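Local coordinates for oligoribonuclease (Colwellia psychrerythraea, PDB 6A4D), which probably degrades short RNA oligonucleotides to mononucleotides as a 3'-to-5' exonuclease with an RNase H-like fold, at residues 117-120 with 125-128. The protein carries 1 engineered substitution. Residues are numbered along the deposited sequence; the frame is centred on the assembly and turned at random.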
ATOM      1  N   ARG A 117      -5.343  -3.580   5.243  1.00 30.47           N
ATOM      2  CA  ARG A 117      -5.177  -4.791   6.056  1.00 34.88           C
ATOM      3  C   ARG A 117      -6.347  -5.083   7.004  1.00 35.46           C
ATOM      4  O   ARG A 117      -6.776  -6.241   7.149  1.00 33.78           O
ATOM      5  CB  ARG A 117      -3.930  -4.695   6.917  1.00 33.18           C
ATOM      6  CG  ARG A 117      -2.636  -4.753   6.168  1.00 36.59           C
ATOM      7  CD  ARG A 117      -1.467  -4.431   7.110  1.00 43.58           C
ATOM      8  NE  ARG A 117      -1.022  -5.595   7.911  1.00 45.69           N
ATOM      9  CZ  ARG A 117      -0.282  -5.526   9.016  1.00 46.78           C
ATOM     10  NH1 ARG A 117       0.084  -4.351   9.538  1.00 44.48           N
ATOM     11  NH2 ARG A 117       0.065  -6.648   9.629  1.00 52.51           N
ATOM     12  N   PHE A 118      -6.805  -4.059   7.722  1.00 33.95           N
ATOM     13  CA  PHE A 118      -7.894  -4.243   8.640  1.00 34.62           C
ATOM     14  C   PHE A 118      -9.186  -4.349   7.807  1.00 40.63           C
ATOM     15  O   PHE A 118     -10.096  -5.092   8.173  1.00 33.11           O
ATOM     16  CB  PHE A 118      -8.028  -3.065   9.601  1.00 36.93           C
ATOM     17  CG  PHE A 118      -7.011  -3.047  10.696  1.00 37.95           C
ATOM     18  CD1 PHE A 118      -5.696  -2.611  10.453  1.00 40.39           C
ATOM     19  CD2 PHE A 118      -7.364  -3.390  11.995  1.00 40.74           C
ATOM     20  CE1 PHE A 118      -4.745  -2.592  11.483  1.00 44.50           C
ATOM     21  CE2 PHE A 118      -6.419  -3.352  13.043  1.00 40.69           C
ATOM     22  CZ  PHE A 118      -5.115  -2.941  12.782  1.00 38.68           C
ATOM     23  N   ILE A 119      -9.296  -3.558   6.717  1.00 40.12           N
ATOM     24  CA  ILE A 119     -10.514  -3.588   5.899  1.00 37.77           C
ATOM     25  C   ILE A 119     -10.656  -4.999   5.329  1.00 36.27           C
ATOM     26  O   ILE A 119     -11.739  -5.596   5.367  1.00 38.53           O
ATOM     27  CB  ILE A 119     -10.486  -2.560   4.754  1.00 39.63           C
ATOM     28  CG1 ILE A 119     -10.506  -1.131   5.292  1.00 40.66           C
ATOM     29  CG2 ILE A 119     -11.651  -2.767   3.779  1.00 40.28           C
ATOM     30  CD1 ILE A 119     -11.839  -0.594   5.655  1.00 45.52           C
ATOM     31  N   ASN A 120      -9.553  -5.526   4.825  1.00 32.34           N
ATOM     32  CA  ASN A 120      -9.539  -6.845   4.246  1.00 36.90           C
ATOM     33  C   ASN A 120      -9.928  -7.916   5.268  1.00 37.82           C
ATOM     34  O   ASN A 120     -10.769  -8.704   4.974  1.00 42.63           O
ATOM     35  CB  ASN A 120      -8.177  -7.190   3.608  1.00 36.99           C
ATOM     36  CG  ASN A 120      -8.013  -8.687   3.314  1.00 43.10           C
ATOM     37  OD1 ASN A 120      -7.845  -9.508   4.236  1.00 47.53           O
ATOM     38  ND2 ASN A 120      -8.063  -9.045   2.050  1.00 43.90           N
ATOM     39  N   ASP A 125     -16.427  -7.369   2.414  1.00 40.02           N
ATOM     40  CA  ASP A 125     -17.484  -6.927   1.458  1.00 45.22           C
ATOM     41  C   ASP A 125     -17.268  -5.503   1.024  1.00 40.42           C
ATOM     42  O   ASP A 125     -17.452  -5.158  -0.138  1.00 35.53           O
ATOM     43  CB  ASP A 125     -18.896  -7.015   2.049  1.00 49.44           C
ATOM     44  CG  ASP A 125     -19.330  -8.468   2.376  1.00 56.30           C
ATOM     45  OD1 ASP A 125     -18.702  -9.452   1.891  1.00 56.41           O
ATOM     46  OD2 ASP A 125     -20.304  -8.619   3.139  1.00 59.70           O
ATOM     47  N   PHE A 126     -16.880  -4.665   1.973  1.00 39.53           N
ATOM     48  CA  PHE A 126     -16.517  -3.289   1.623  1.00 33.42           C
ATOM     49  C   PHE A 126     -15.237  -3.271   0.769  1.00 34.02           C
ATOM     50  O   PHE A 126     -15.196  -2.575  -0.252  1.00 33.69           O
ATOM     51  CB  PHE A 126     -16.456  -2.487   2.878  1.00 33.47           C
ATOM     52  CG  PHE A 126     -16.114  -1.069   2.686  1.00 34.46           C
ATOM     53  CD1 PHE A 126     -16.936  -0.234   1.940  1.00 36.03           C
ATOM     54  CD2 PHE A 126     -14.977  -0.550   3.261  1.00 34.96           C
ATOM     55  CE1 PHE A 126     -16.638   1.110   1.770  1.00 33.93           C
ATOM     56  CE2 PHE A 126     -14.673   0.800   3.109  1.00 37.97           C
ATOM     57  CZ  PHE A 126     -15.503   1.631   2.363  1.00 36.64           C
ATOM     58  N   GLU A 127     -14.248  -4.103   1.090  1.00 35.88           N
ATOM     59  CA  GLU A 127     -13.000  -4.125   0.303  1.00 35.87           C
ATOM     60  C   GLU A 127     -13.259  -4.453  -1.171  1.00 36.47           C
ATOM     61  O   GLU A 127     -12.507  -3.989  -2.081  1.00 31.53           O
ATOM     62  CB  GLU A 127     -11.934  -5.101   0.843  1.00 34.30           C
ATOM     63  CG  GLU A 127     -10.525  -4.674   0.424  1.00 35.62           C
ATOM     64  CD  GLU A 127      -9.495  -5.776   0.438  1.00 39.85           C
ATOM     65  OE1 GLU A 127      -8.338  -5.481   0.016  1.00 36.51           O
ATOM     66  OE2 GLU A 127      -9.827  -6.917   0.878  1.00 44.09           O
ATOM     67  N   ASP A 128     -14.296  -5.260  -1.428  1.00 38.35           N
ATOM     68  CA  ASP A 128     -14.550  -5.722  -2.802  1.00 36.41           C
ATOM     69  C   ASP A 128     -15.041  -4.605  -3.706  1.00 33.39           C
ATOM     70  O   ASP A 128     -14.988  -4.742  -4.912  1.00 33.24           O
ATOM     71  CB  ASP A 128     -15.516  -6.893  -2.849  1.00 42.54           C
ATOM     72  CG  ASP A 128     -14.949  -8.163  -2.175  1.00 48.94           C
ATOM     73  OD1 ASP A 128     -13.705  -8.387  -2.209  1.00 52.36           O
ATOM     74  OD2 ASP A 128     -15.763  -8.953  -1.645  1.00 45.09           O
TER
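Ile119 and Glu127 make the central pairing between helix 112-122 and the short helix 124-127, which follow each other closely in the chain. The gamma methyl CG2 of Ile119, anti to its own backbone N, rests against the aliphatic root of the glutamate, with CG2 3.8 Å from Glu127 CB. The longer branch of the isoleucine makes the closest approach to the ring of Phe126: CD1 meets the rim, roughly level with the ring, 3.9 Å from Phe126 CD2. This apolar half faces the central sheet, where Ile119 touches Leu16 and Phe126 touches Leu14.

Beyond CG the chain of Glu127 runs extended, which carries its carboxylate across Asn120. There Asn120 ND2 gives a weak hydrogen bond to Glu127 OE2, 3.0 Å long but bent to 134°, the amide and carboxylate planes standing 76° apart. The stronger partner of the glutamate is Arg116, whose NE forms a salt bridge with Glu127 OE1; Asn120 ND2 also hydrogen-bonds Glu22 OE2 of the second subunit. Replacing Glu127 with alanine would take away the carboxylate, and Arg116 would probably lose this salt-bridge mate. The contact thus illustrates how adjacent helices can divide their chemistry, hydrocarbon packed toward the sheet, a salt bridge and amide hydrogen bonds beside the subunit interface.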